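Local coordinates for telomerase reverse transcriptase (Candida tropicalis MYA-3404, PDB 6ZD1), which probably extends chromosome ends by reverse-transcribing a template within the telomerase RNA into telomeric DNA repeats, at residues Q286-K291 and S469-D474; A294-D299 and S305-N310; L317-D322 and D494-R499; S478-K483 and Q527-F532; F600-S605 and E610-N615. One frame throughout, in Å; residues are numbered along the deposited sequence.

Interaction 1 (Q286-K291 and S469-D474); sequences QVLQLK and SGIFCD
Ile471 reaches across to the helix of Leu288 and Gln289 and buries the largest share of the contact, mainly through CD1. Its CG1 lies anti to the backbone N (chi1 -168°) and the chain runs on nearly straight, which carries CD1 in among the first atoms of the opposite helix, 3.5 Å from Gln289 N. Leu288 CB is 3.7 Å from the same Ile471 CD1. The second branch of Ile471, CG2, is 4.2 Å from Leu288 CD1. Another apolar touch is looser, with Leu288 CD1 meeting the Phe472 ring obliquely, 4.3 Å from CE1.

Segments 286-291 and 469-474 are turns of two helices running nearly parallel, their axes 10.7 Å apart and 25° from each other. Helix 469-484 follows the Gln-Gly sequence of reverse transcriptase motif B' and belongs to the palm; helix 263-298 packs along its first turns. Helices 349-359 and 428-440 cover Leu288 and Phe472 as well.

The polar end of Gln289 takes part by van der Waals contact. Its chain bends at chi2 (65°) and brings OE1 to 3.6 Å from Ile471 CD1, while NE2 makes a weak hydrogen bond to Asn293 OD1.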
# COMPACT_ATOMS: atom_id res chain seq x y z
N GLN A 286 2.62 -13.04 14.52
CA GLN A 286 1.38 -13.16 15.29
C GLN A 286 1.65 -13.11 16.79
O GLN A 286 0.92 -12.45 17.54
CB GLN A 286 0.65 -14.45 14.93
CG GLN A 286 -0.00 -14.47 13.56
CD GLN A 286 -0.76 -15.76 13.32
OE1 GLN A 286 -1.73 -16.06 14.01
NE2 GLN A 286 -0.31 -16.54 12.34
N VAL A 287 2.70 -13.81 17.25
CA VAL A 287 2.98 -13.85 18.68
C VAL A 287 3.49 -12.49 19.15
O VAL A 287 3.12 -12.01 20.23
CB VAL A 287 3.99 -14.97 18.99
CG1 VAL A 287 4.32 -14.99 20.48
CG2 VAL A 287 3.44 -16.31 18.53
N LEU A 288 4.31 -11.83 18.33
CA LEU A 288 4.77 -10.49 18.69
C LEU A 288 3.59 -9.53 18.81
O LEU A 288 3.54 -8.71 19.73
CB LEU A 288 5.77 -9.97 17.65
CG LEU A 288 7.12 -10.68 17.60
CD1 LEU A 288 7.96 -10.10 16.47
CD2 LEU A 288 7.85 -10.55 18.92
N GLN A 289 2.61 -9.64 17.90
CA GLN A 289 1.45 -8.76 17.96
C GLN A 289 0.61 -9.03 19.20
O GLN A 289 0.07 -8.09 19.80
CB GLN A 289 0.61 -8.92 16.69
CG GLN A 289 -0.45 -7.84 16.50
CD GLN A 289 0.15 -6.46 16.30
OE1 GLN A 289 0.71 -6.16 15.24
NE2 GLN A 289 0.03 -5.61 17.31
N LEU A 290 0.48 -10.30 19.60
CA LEU A 290 -0.32 -10.61 20.78
C LEU A 290 0.36 -10.11 22.05
O LEU A 290 -0.29 -9.50 22.91
CB LEU A 290 -0.57 -12.12 20.86
CG LEU A 290 -1.63 -12.64 19.91
CD1 LEU A 290 -1.88 -14.12 20.14
CD2 LEU A 290 -2.92 -11.84 20.06
N LYS A 291 1.67 -10.36 22.19
CA LYS A 291 2.41 -9.83 23.33
C LYS A 291 2.29 -8.32 23.39
O LYS A 291 2.15 -7.74 24.48
CB LYS A 291 3.88 -10.24 23.24
CG LYS A 291 4.12 -11.72 23.42
CD LYS A 291 3.80 -12.15 24.84
CE LYS A 291 3.97 -13.64 25.01
NZ LYS A 291 3.48 -14.07 26.35
N SER A 469 9.72 -5.59 10.17
CA SER A 469 10.31 -4.27 10.40
C SER A 469 9.32 -3.33 11.08
O SER A 469 9.67 -2.62 12.03
CB SER A 469 10.79 -3.67 9.08
OG SER A 469 11.78 -4.49 8.49
N GLY A 470 8.07 -3.32 10.62
CA GLY A 470 7.08 -2.44 11.22
C GLY A 470 6.79 -2.79 12.67
O GLY A 470 6.75 -1.92 13.53
N ILE A 471 6.63 -4.09 12.95
CA ILE A 471 6.33 -4.47 14.33
C ILE A 471 7.57 -4.35 15.20
O ILE A 471 7.47 -4.10 16.41
CB ILE A 471 5.72 -5.88 14.38
CG1 ILE A 471 5.14 -6.15 15.77
CG2 ILE A 471 6.76 -6.94 14.01
CD1 ILE A 471 4.13 -7.28 15.79
N PHE A 472 8.77 -4.49 14.62
CA PHE A 472 9.98 -4.21 15.37
C PHE A 472 9.95 -2.78 15.90
O PHE A 472 10.06 -2.55 17.12
CB PHE A 472 11.22 -4.42 14.49
CG PHE A 472 11.62 -5.86 14.33
CD1 PHE A 472 11.11 -6.84 15.17
CD2 PHE A 472 12.52 -6.23 13.34
CE1 PHE A 472 11.49 -8.16 15.02
CE2 PHE A 472 12.89 -7.56 13.18
CZ PHE A 472 12.38 -8.52 14.03
N CYS A 473 9.72 -1.81 15.02
CA CYS A 473 9.69 -0.42 15.43
C CYS A 473 8.58 -0.16 16.43
O CYS A 473 8.73 0.67 17.33
CB CYS A 473 9.54 0.48 14.19
SG CYS A 473 9.68 2.25 14.48
N ASP A 474 7.47 -0.90 16.32
CA ASP A 474 6.37 -0.74 17.27
C ASP A 474 6.75 -1.28 18.64
O ASP A 474 6.45 -0.65 19.66
CB ASP A 474 5.12 -1.45 16.73
CG ASP A 474 3.85 -1.00 17.42
OD1 ASP A 474 3.91 -0.09 18.28
OD2 ASP A 474 2.78 -1.55 17.09

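Interaction 2 (A294-D299 and S305-N310)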
# COMPACT_ATOMS: atom_id res chain seq x y z
N ALA A 294 -1.32 -7.42 24.51
CA ALA A 294 -1.54 -7.67 25.93
C ALA A 294 -0.91 -6.58 26.79
O ALA A 294 -1.39 -6.32 27.90
CB ALA A 294 -1.00 -9.04 26.31
N LEU A 295 0.15 -5.94 26.29
CA LEU A 295 0.76 -4.84 27.02
C LEU A 295 -0.05 -3.55 26.92
O LEU A 295 0.07 -2.69 27.80
CB LEU A 295 2.17 -4.59 26.50
CG LEU A 295 3.18 -5.66 26.91
CD1 LEU A 295 4.51 -5.40 26.24
CD2 LEU A 295 3.32 -5.69 28.42
N ARG A 296 -0.87 -3.41 25.88
CA ARG A 296 -1.74 -2.24 25.79
C ARG A 296 -2.73 -2.22 26.95
O ARG A 296 -3.06 -1.15 27.48
CB ARG A 296 -2.48 -2.23 24.46
CG ARG A 296 -1.58 -2.17 23.24
CD ARG A 296 -0.84 -0.84 23.17
NE ARG A 296 -0.31 -0.59 21.83
CZ ARG A 296 0.92 -0.90 21.45
NH1 ARG A 296 1.76 -1.49 22.30
NH2 ARG A 296 1.32 -0.63 20.21
N LYS A 297 -3.18 -3.40 27.38
CA LYS A 297 -4.09 -3.54 28.51
C LYS A 297 -3.35 -3.60 29.84
O LYS A 297 -3.83 -3.06 30.84
CB LYS A 297 -4.94 -4.80 28.33
CG LYS A 297 -5.75 -4.83 27.04
CD LYS A 297 -6.24 -6.24 26.72
CE LYS A 297 -7.08 -6.81 27.86
NZ LYS A 297 -7.51 -8.21 27.57
N SER A 298 -2.18 -4.25 29.88
CA SER A 298 -1.47 -4.45 31.14
C SER A 298 -0.84 -3.15 31.63
O SER A 298 -1.14 -2.67 32.73
CB SER A 298 -0.40 -5.53 30.97
OG SER A 298 -0.93 -6.68 30.35
N ASP A 299 0.05 -2.57 30.83
CA ASP A 299 0.81 -1.41 31.24
C ASP A 299 0.09 -0.12 30.88
O ASP A 299 -0.59 -0.02 29.85
CB ASP A 299 2.20 -1.42 30.60
CG ASP A 299 3.31 -1.44 31.62
OD1 ASP A 299 3.53 -2.51 32.23
OD2 ASP A 299 3.96 -0.39 31.81
N SER A 305 0.79 4.42 23.35
CA SER A 305 1.11 4.00 21.99
C SER A 305 -0.17 3.66 21.25
O SER A 305 -0.87 2.71 21.60
CB SER A 305 2.07 2.81 22.01
OG SER A 305 3.31 3.16 22.59
N VAL A 306 -0.48 4.44 20.22
CA VAL A 306 -1.76 4.37 19.51
C VAL A 306 -1.53 3.76 18.13
O VAL A 306 -0.51 4.04 17.48
CB VAL A 306 -2.40 5.76 19.42
CG1 VAL A 306 -3.33 5.86 18.23
CG2 VAL A 306 -3.15 6.08 20.70
N ASN A 307 -2.48 2.94 17.68
CA ASN A 307 -2.28 2.14 16.48
C ASN A 307 -2.81 2.77 15.20
O ASN A 307 -2.50 2.27 14.12
CB ASN A 307 -2.93 0.76 16.67
CG ASN A 307 -2.29 -0.03 17.80
OD1 ASN A 307 -1.10 0.11 18.08
ND2 ASN A 307 -3.08 -0.88 18.45
N SER A 308 -3.58 3.86 15.28
CA SER A 308 -4.17 4.42 14.07
C SER A 308 -4.50 5.89 14.28
O SER A 308 -4.47 6.40 15.41
CB SER A 308 -5.42 3.64 13.65
OG SER A 308 -6.44 3.73 14.63
N THR A 309 -4.82 6.58 13.18
CA THR A 309 -5.12 8.00 13.25
C THR A 309 -6.44 8.26 13.96
O THR A 309 -6.53 9.14 14.83
CB THR A 309 -5.14 8.62 11.85
OG1 THR A 309 -3.79 8.82 11.40
CG2 THR A 309 -5.87 9.95 11.85
N ASN A 310 -7.49 7.52 13.60
CA ASN A 310 -8.78 7.71 14.26
C ASN A 310 -8.67 7.47 15.76
O ASN A 310 -9.39 8.10 16.54
CB ASN A 310 -9.84 6.78 13.66
CG ASN A 310 -10.10 7.07 12.20
OD1 ASN A 310 -9.34 7.77 11.54
ND2 ASN A 310 -11.19 6.53 11.68
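Arg296 NH2 donates a weak hydrogen bond to Asn307 OD1, 3.3 Å long with an N-H...O angle of 160°. The acceptor lies at the edge of the guanidinium, near its plane, but the two flat groups do not match, since amide and guanidinium planes are turned 40° against each other. Close to this bond, Arg296 NE stands 3.4 Å from the main-chain Ser305 O.

These residues belong to the connection between helix 263-298 and helix 309-326 in the reverse transcriptase domain. Residues 294-298 are the last turn of the first helix, which Asp299 leaves; Ser308 occupies the N-cap position of the second, where its OG is hydrogen-bonded to Glu614. Between them, Val306 pairs by its backbone with Arg499, which places Ser305 and Val306 beside strand 495-500.

Packing is over the face of the arginine. Ser305 CB rests above the centre of the guanidinium, 3.9 Å from Arg296 CZ. Arg296 gets its head group there by a bend at chi2 (-66°), which lets the helix residue curl toward the returning chain.

Charge compensation comes from the neighbouring helix 469-484: Arg296 NH2 also forms a salt bridge with Asp474 OD1, and NH1 makes a weak hydrogen bond to Ser478 OG.

Interaction 3 (L317-D322 and D494-R499)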
# COMPACT_ATOMS: atom_id res chain seq x y z
N LEU A 317 -10.56 13.37 21.80
CA LEU A 317 -11.96 13.69 22.07
C LEU A 317 -12.39 13.17 23.44
O LEU A 317 -13.17 13.82 24.14
CB LEU A 317 -12.85 13.13 20.97
CG LEU A 317 -12.71 13.79 19.60
CD1 LEU A 317 -13.71 13.20 18.63
CD2 LEU A 317 -12.88 15.29 19.70
N THR A 318 -11.93 11.97 23.81
CA THR A 318 -12.19 11.48 25.16
C THR A 318 -11.45 12.32 26.19
O THR A 318 -11.99 12.62 27.26
CB THR A 318 -11.79 10.01 25.26
OG1 THR A 318 -12.55 9.24 24.32
CG2 THR A 318 -12.05 9.47 26.66
N PHE A 319 -10.22 12.74 25.88
CA PHE A 319 -9.49 13.65 26.75
C PHE A 319 -10.25 14.96 26.92
O PHE A 319 -10.37 15.47 28.04
CB PHE A 319 -8.09 13.89 26.19
CG PHE A 319 -7.19 14.71 27.08
CD1 PHE A 319 -6.70 14.18 28.26
CD2 PHE A 319 -6.81 15.99 26.70
CE1 PHE A 319 -5.86 14.93 29.07
CE2 PHE A 319 -5.97 16.74 27.51
CZ PHE A 319 -5.49 16.21 28.69
N ARG A 320 -10.79 15.50 25.83
CA ARG A 320 -11.57 16.73 25.93
C ARG A 320 -12.82 16.50 26.76
O ARG A 320 -13.14 17.29 27.66
CB ARG A 320 -11.94 17.22 24.53
CG ARG A 320 -12.81 18.46 24.53
CD ARG A 320 -13.51 18.61 23.19
NE ARG A 320 -14.46 17.53 22.98
CZ ARG A 320 -15.18 17.38 21.87
NH1 ARG A 320 -15.04 18.23 20.87
NH2 ARG A 320 -16.03 16.36 21.77
N ASN A 321 -13.55 15.41 26.50
CA ASN A 321 -14.80 15.15 27.19
C ASN A 321 -14.58 14.90 28.67
O ASN A 321 -15.33 15.40 29.52
CB ASN A 321 -15.53 13.97 26.55
CG ASN A 321 -16.04 14.29 25.16
OD1 ASN A 321 -16.15 15.45 24.77
ND2 ASN A 321 -16.36 13.25 24.39
N ASP A 322 -13.57 14.09 29.02
CA ASP A 322 -13.28 13.85 30.42
C ASP A 322 -12.85 15.12 31.14
O ASP A 322 -13.14 15.29 32.33
CB ASP A 322 -12.22 12.76 30.56
CG ASP A 322 -12.73 11.39 30.12
OD1 ASP A 322 -13.95 11.27 29.85
OD2 ASP A 322 -11.92 10.44 30.04
N ASP A 494 -4.74 15.07 33.72
CA ASP A 494 -4.23 16.39 33.38
C ASP A 494 -3.35 16.43 32.14
O ASP A 494 -3.09 17.53 31.64
CB ASP A 494 -3.43 16.97 34.56
CG ASP A 494 -4.32 17.57 35.63
OD1 ASP A 494 -4.77 18.72 35.47
OD2 ASP A 494 -4.59 16.87 36.64
N ASN A 495 -2.88 15.29 31.64
CA ASN A 495 -1.99 15.28 30.49
C ASN A 495 -2.20 14.00 29.69
O ASN A 495 -2.63 12.98 30.23
CB ASN A 495 -0.53 15.43 30.90
CG ASN A 495 -0.20 14.65 32.15
OD1 ASN A 495 -0.10 15.21 33.24
ND2 ASN A 495 -0.03 13.34 32.00
N LEU A 496 -1.90 14.09 28.39
CA LEU A 496 -2.15 13.00 27.45
C LEU A 496 -1.02 12.93 26.44
O LEU A 496 -0.70 13.92 25.79
CB LEU A 496 -3.49 13.22 26.73
CG LEU A 496 -3.73 12.32 25.52
CD1 LEU A 496 -3.98 10.89 25.98
CD2 LEU A 496 -4.89 12.83 24.68
N LEU A 497 -0.41 11.75 26.32
CA LEU A 497 0.62 11.48 25.32
C LEU A 497 0.14 10.39 24.37
O LEU A 497 -0.41 9.37 24.80
CB LEU A 497 1.93 11.04 25.99
CG LEU A 497 3.11 10.73 25.06
CD1 LEU A 497 3.61 12.00 24.37
CD2 LEU A 497 4.25 10.06 25.83
N LEU A 498 0.35 10.61 23.07
CA LEU A 498 -0.07 9.70 22.02
C LEU A 498 1.07 9.49 21.05
O LEU A 498 1.87 10.40 20.79
CB LEU A 498 -1.29 10.24 21.27
CG LEU A 498 -2.58 10.43 22.07
CD1 LEU A 498 -3.65 10.99 21.15
CD2 LEU A 498 -3.03 9.11 22.68
N ARG A 499 1.17 8.26 20.52
CA ARG A 499 2.22 7.89 19.58
C ARG A 499 1.60 7.26 18.35
O ARG A 499 0.76 6.36 18.46
CB ARG A 499 3.25 6.95 20.22
CG ARG A 499 4.45 6.66 19.33
CD ARG A 499 5.45 5.73 19.99
NE ARG A 499 4.91 4.39 20.16
CZ ARG A 499 4.85 3.48 19.18
NH1 ARG A 499 5.29 3.79 17.97
NH2 ARG A 499 4.35 2.28 19.43
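Helical segment 317-322 lies against strand 495-499, with Phe319 and Leu496 as the residues in register, their CA atoms 7.4 Å apart. The strand is an outermost one of the antiparallel palm sheet. Leu496 and Leu498 pack on helix 309-326, whereas Leu497 and Arg499 meet helix 469-484, so the strand is packed between two helices.

Phe319 dominates the contact. Its CG is anti to the backbone N (chi1 -174°), which swings the ring off the helix and over the beginning of the strand. Leu496 CB lies over one face of this ring, displaced from the centre toward the CD1-CE1 side, in a CH-pi contact 3.8 Å from the centroid and 17° off the ring normal. The leucine runs back alongside the phenylalanine, antiparallel to it: Leu496 CD2 reaches Phe319 CB, 3.7 Å away. The far end of the ring meets main chain, with Phe319 CE1 3.8 Å from Asn495 C, approached obliquely. Asp494 O lies near the ring plane at its edge, 4.0 Å from Phe319 CZ.

Backbone hydrogen bonds of Leu496 with Ile507 and of Leu498 with Ile505 join the strand to its hairpin partner 503-508; these bonds engage the backbone of Leu496 and Leu498 with the neighbouring strand. What helix and strand exchange is nearly all dispersion and CH-pi attraction: shape, more than directed polar bonding, seats the helix on one face of the sheet, at its outermost strand.

Interaction 4 (S478-K483 and Q527-F532); sequences STMVSK and QKYGAF
The hydroxyl of Tyr529 is hydrogen-bonded to Glu484 OE2, and beside it runs the Lys483 side chain, whose CE is 3.7 Å from Tyr529 OH and lies at the ring edge, near its plane. The ring itself makes a Met-aromatic contact with Met480, here a selenomethionine, which fastens the loop between helix 511-520 and strand 539-541 to palm helix 469-484.

Met480 approaches over the face. Its CG is anti to the backbone N (chi1 180°) and stands above the middle of the ring, in a CH-pi contact 3.6 Å from the centroid and 13° off the normal. Met480 CB extends the cover toward the CD2 side, 3.9 Å from Tyr529 CD2. The SE atom is set obliquely, 4.5 Å from the Tyr529 centroid.

The tyrosine sits in a tight turn: Gly530 N is hydrogen-bonded to Gln527 O at 2.9 Å, and Gly530 has the positive phi (87°) that suits glycine. This turn brings Ala531 back toward the helix, where its CB methyl meets Met480 SE at 3.6 Å.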
# COMPACT_ATOMS: atom_id res chain seq x y z
N SER A 478 7.14 1.36 21.71
CA SER A 478 6.23 1.13 22.83
C SER A 478 7.01 0.91 24.12
O SER A 478 6.66 1.46 25.17
CB SER A 478 5.32 -0.06 22.55
OG SER A 478 4.50 0.17 21.41
N THR A 479 8.07 0.09 24.05
CA THR A 479 8.94 -0.11 25.20
C THR A 479 9.61 1.20 25.62
O THR A 479 9.71 1.49 26.82
CB THR A 479 9.99 -1.16 24.87
OG1 THR A 479 9.34 -2.39 24.52
CG2 THR A 479 10.91 -1.40 26.06
N MSE A 480 10.07 1.97 24.65
CA MSE A 480 10.73 3.24 24.93
C MSE A 480 9.80 4.23 25.62
O MSE A 480 10.15 4.82 26.63
CB MSE A 480 11.26 3.85 23.63
CG MSE A 480 11.96 5.19 23.82
SE MSE A 480 12.38 6.07 22.13
CE MSE A 480 10.57 6.33 21.47
N VAL A 481 8.59 4.38 25.06
CA VAL A 481 7.62 5.32 25.64
C VAL A 481 7.27 4.90 27.06
O VAL A 481 7.14 5.75 27.95
CB VAL A 481 6.37 5.41 24.74
CG1 VAL A 481 5.23 6.07 25.48
CG2 VAL A 481 6.69 6.18 23.47
N SER A 482 7.17 3.60 27.30
CA SER A 482 6.69 3.11 28.60
C SER A 482 7.74 3.28 29.69
O SER A 482 7.39 3.54 30.84
CB SER A 482 6.28 1.65 28.48
OG SER A 482 5.91 1.11 29.74
N LYS A 483 9.02 3.15 29.35
CA LYS A 483 10.08 3.25 30.34
C LYS A 483 10.60 4.67 30.51
O LYS A 483 11.09 5.01 31.59
CB LYS A 483 11.26 2.34 29.96
CG LYS A 483 10.93 0.86 29.84
CD LYS A 483 12.19 0.02 29.66
CE LYS A 483 13.00 0.46 28.44
NZ LYS A 483 14.23 -0.36 28.25
N GLN A 527 18.32 8.74 22.36
CA GLN A 527 19.22 8.22 21.35
C GLN A 527 19.68 6.81 21.66
O GLN A 527 20.12 6.10 20.75
CB GLN A 527 20.43 9.15 21.20
CG GLN A 527 20.05 10.61 21.01
CD GLN A 527 21.25 11.51 20.86
OE1 GLN A 527 22.39 11.04 20.76
NE2 GLN A 527 21.01 12.82 20.86
N LYS A 528 19.57 6.38 22.92
CA LYS A 528 19.91 5.01 23.29
C LYS A 528 19.12 4.00 22.48
O LYS A 528 19.63 2.94 22.12
CB LYS A 528 19.66 4.79 24.78
CG LYS A 528 20.50 5.67 25.69
CD LYS A 528 20.07 5.52 27.13
CE LYS A 528 19.68 6.87 27.72
NZ LYS A 528 19.14 6.74 29.10
N TYR A 529 17.86 4.33 22.18
CA TYR A 529 16.98 3.46 21.41
C TYR A 529 17.13 3.65 19.91
O TYR A 529 16.54 2.89 19.14
CB TYR A 529 15.53 3.71 21.83
CG TYR A 529 15.29 3.68 23.33
CD1 TYR A 529 15.48 4.81 24.11
CD2 TYR A 529 14.89 2.51 23.96
CE1 TYR A 529 15.27 4.78 25.48
CE2 TYR A 529 14.67 2.47 25.33
CZ TYR A 529 14.86 3.60 26.08
OH TYR A 529 14.65 3.56 27.44
N GLY A 530 17.93 4.62 19.48
CA GLY A 530 17.95 5.00 18.08
C GLY A 530 16.94 6.05 17.69
O GLY A 530 16.77 6.30 16.49
N ALA A 531 16.24 6.65 18.65
CA ALA A 531 15.30 7.72 18.38
C ALA A 531 16.02 9.06 18.44
O ALA A 531 16.61 9.41 19.46
CB ALA A 531 14.14 7.69 19.38
N PHE A 532 15.95 9.82 17.34
CA PHE A 532 16.54 11.15 17.25
C PHE A 532 15.44 12.13 16.89
O PHE A 532 14.86 12.04 15.81
CB PHE A 532 17.66 11.19 16.21
CG PHE A 532 18.87 10.38 16.58
CD1 PHE A 532 18.97 9.05 16.19
CD2 PHE A 532 19.92 10.94 17.29
CE1 PHE A 532 20.08 8.29 16.52
CE2 PHE A 532 21.04 10.19 17.62
CZ PHE A 532 21.11 8.87 17.23

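Interaction 5 (F600-S605 and E610-N615); sequences FLLDFS and ETIREN
The irregular segment 600-605 passes close beside the first turns of helix 609-637, with the CA atoms of Leu602 and Ile612 only 5.5 Å apart. Ile612 is the main apolar group on the helix side and packs largely against main chain. Its CG1 and CG2 branches both border the Leu601 carbonyl, with CG1 3.7 Å from Leu601 O, while CD1 extends to 3.6 Å from Leu602 O. That last oxygen is satisfied from outside by Asn664 ND2, and Asn664 OD1 accepts from Phe604 N, so one amide pins the bend of the loop.

Side chains flank the isoleucine. Phe604 lies perpendicular to it, its CD2 4.1 Å from Ile612 CD1 and the approach to the ring oblique. Leu602 CD2 lies 4.2 Å from Ile612 CG2, and helix 642-664 touches both of these residues through Phe660. One turn further along, Leu601 lies crosswise over Asn615, with Leu601 CD1 3.5 Å from Asn615 CG.

Thr611 and Glu614, on another side of the same turns, are hydrogen-bonded to the 305-310 segment. The arrangement, a loop folded back on the start of the long helix it leads into, fits the helical C-terminal extension that serves as the thumb in telomerase reverse transcriptases.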
# COMPACT_ATOMS: atom_id res chain seq x y z
N PHE A 600 0.96 1.02 -0.37
CA PHE A 600 1.54 1.23 0.95
C PHE A 600 0.49 1.25 2.05
O PHE A 600 0.83 1.03 3.22
CB PHE A 600 2.34 2.54 0.98
CG PHE A 600 1.59 3.71 0.44
CD1 PHE A 600 0.52 4.24 1.12
CD2 PHE A 600 1.96 4.27 -0.77
CE1 PHE A 600 -0.18 5.30 0.62
CE2 PHE A 600 1.26 5.34 -1.27
CZ PHE A 600 0.18 5.84 -0.58
N LEU A 601 -0.77 1.53 1.71
CA LEU A 601 -1.83 1.53 2.71
C LEU A 601 -2.46 0.16 2.88
O LEU A 601 -3.38 0.01 3.69
CB LEU A 601 -2.90 2.56 2.34
CG LEU A 601 -2.47 3.97 2.74
CD1 LEU A 601 -3.62 4.96 2.66
CD2 LEU A 601 -1.81 3.99 4.12
N LEU A 602 -1.98 -0.84 2.14
CA LEU A 602 -2.29 -2.23 2.41
C LEU A 602 -1.08 -2.99 2.90
O LEU A 602 -1.17 -4.19 3.15
CB LEU A 602 -2.86 -2.89 1.14
CG LEU A 602 -3.96 -2.10 0.45
CD1 LEU A 602 -4.40 -2.78 -0.83
CD2 LEU A 602 -5.15 -1.91 1.39
N ASP A 603 0.05 -2.30 3.07
CA ASP A 603 1.32 -2.92 3.47
C ASP A 603 1.27 -3.25 4.95
O ASP A 603 1.21 -2.35 5.80
CB ASP A 603 2.48 -1.98 3.13
CG ASP A 603 3.85 -2.57 3.45
OD1 ASP A 603 4.18 -2.72 4.64
OD2 ASP A 603 4.60 -2.88 2.50
N PHE A 604 1.27 -4.55 5.27
CA PHE A 604 1.27 -5.03 6.64
C PHE A 604 2.67 -5.06 7.25
O PHE A 604 2.80 -5.28 8.46
CB PHE A 604 0.65 -6.43 6.69
CG PHE A 604 0.01 -6.77 8.01
CD1 PHE A 604 -0.47 -8.05 8.25
CD2 PHE A 604 -0.14 -5.81 9.00
CE1 PHE A 604 -1.06 -8.37 9.46
CE2 PHE A 604 -0.73 -6.12 10.21
CZ PHE A 604 -1.19 -7.41 10.44
N SER A 605 3.71 -4.88 6.44
CA SER A 605 5.07 -4.77 6.97
C SER A 605 5.35 -3.40 7.57
O SER A 605 6.34 -3.25 8.30
CB SER A 605 6.09 -5.05 5.87
OG SER A 605 5.99 -6.39 5.42
N GLU A 610 -5.42 -2.07 12.04
CA GLU A 610 -6.36 -0.98 12.27
C GLU A 610 -6.08 0.19 11.35
O GLU A 610 -7.00 0.88 10.91
CB GLU A 610 -6.31 -0.52 13.73
CG GLU A 610 -6.57 -1.60 14.77
CD GLU A 610 -5.30 -2.26 15.26
OE1 GLU A 610 -5.39 -3.32 15.92
OE2 GLU A 610 -4.20 -1.73 14.99
N THR A 611 -4.80 0.42 11.03
CA THR A 611 -4.44 1.46 10.08
C THR A 611 -4.81 1.05 8.66
O THR A 611 -5.35 1.86 7.89
CB THR A 611 -2.95 1.78 10.18
OG1 THR A 611 -2.68 2.41 11.44
CG2 THR A 611 -2.52 2.71 9.05
N ILE A 612 -4.54 -0.21 8.29
CA ILE A 612 -4.96 -0.69 6.98
C ILE A 612 -6.47 -0.58 6.84
O ILE A 612 -6.99 -0.09 5.83
CB ILE A 612 -4.49 -2.14 6.75
CG1 ILE A 612 -2.97 -2.19 6.59
CG2 ILE A 612 -5.17 -2.73 5.53
CD1 ILE A 612 -2.44 -3.59 6.43
N ARG A 613 -7.20 -1.00 7.88
CA ARG A 613 -8.65 -0.99 7.81
C ARG A 613 -9.18 0.43 7.66
O ARG A 613 -9.97 0.72 6.75
CB ARG A 613 -9.22 -1.67 9.05
CG ARG A 613 -10.68 -1.40 9.31
CD ARG A 613 -10.84 -0.57 10.57
NE ARG A 613 -12.23 -0.53 11.00
CZ ARG A 613 -12.63 -0.06 12.18
NH1 ARG A 613 -11.74 0.42 13.03
NH2 ARG A 613 -13.92 -0.06 12.49
N GLU A 614 -8.70 1.34 8.51
CA GLU A 614 -9.20 2.72 8.47
C GLU A 614 -8.88 3.40 7.15
O GLU A 614 -9.65 4.25 6.68
CB GLU A 614 -8.63 3.52 9.65
CG GLU A 614 -9.24 3.12 10.99
CD GLU A 614 -8.56 3.79 12.17
OE1 GLU A 614 -7.82 4.78 11.95
OE2 GLU A 614 -8.77 3.34 13.32
N ASN A 615 -7.77 3.03 6.51
CA ASN A 615 -7.46 3.59 5.20
C ASN A 615 -8.45 3.10 4.16
O ASN A 615 -8.95 3.88 3.34
CB ASN A 615 -6.03 3.23 4.80
CG ASN A 615 -5.00 3.90 5.67
OD1 ASN A 615 -5.08 5.11 5.93
ND2 ASN A 615 -4.04 3.13 6.15

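From the N terminus, helix 263-298 opens interaction 1, whose long loop is closed by helix 469-484. Interaction 2 closes its short connection (294-299 with 305-310) inside that loop. Interaction 3 starts on the following helix, 309-326, and ends on strand 495-500, so it crosses interaction 1; interaction 4, from helix 469-484 to the loop before strand 539-541, crosses interaction 3 in turn. A salt bridge from Asp474 of interaction 1 to Arg499 of interaction 3 ties helix 469-484 to strand 495-500 of the palm sheet. Interaction 5 follows in series as a local closure in the C-terminal helical region, and reaches interaction 2 where Asn310 N is hydrogen-bonded to Glu614 OE1.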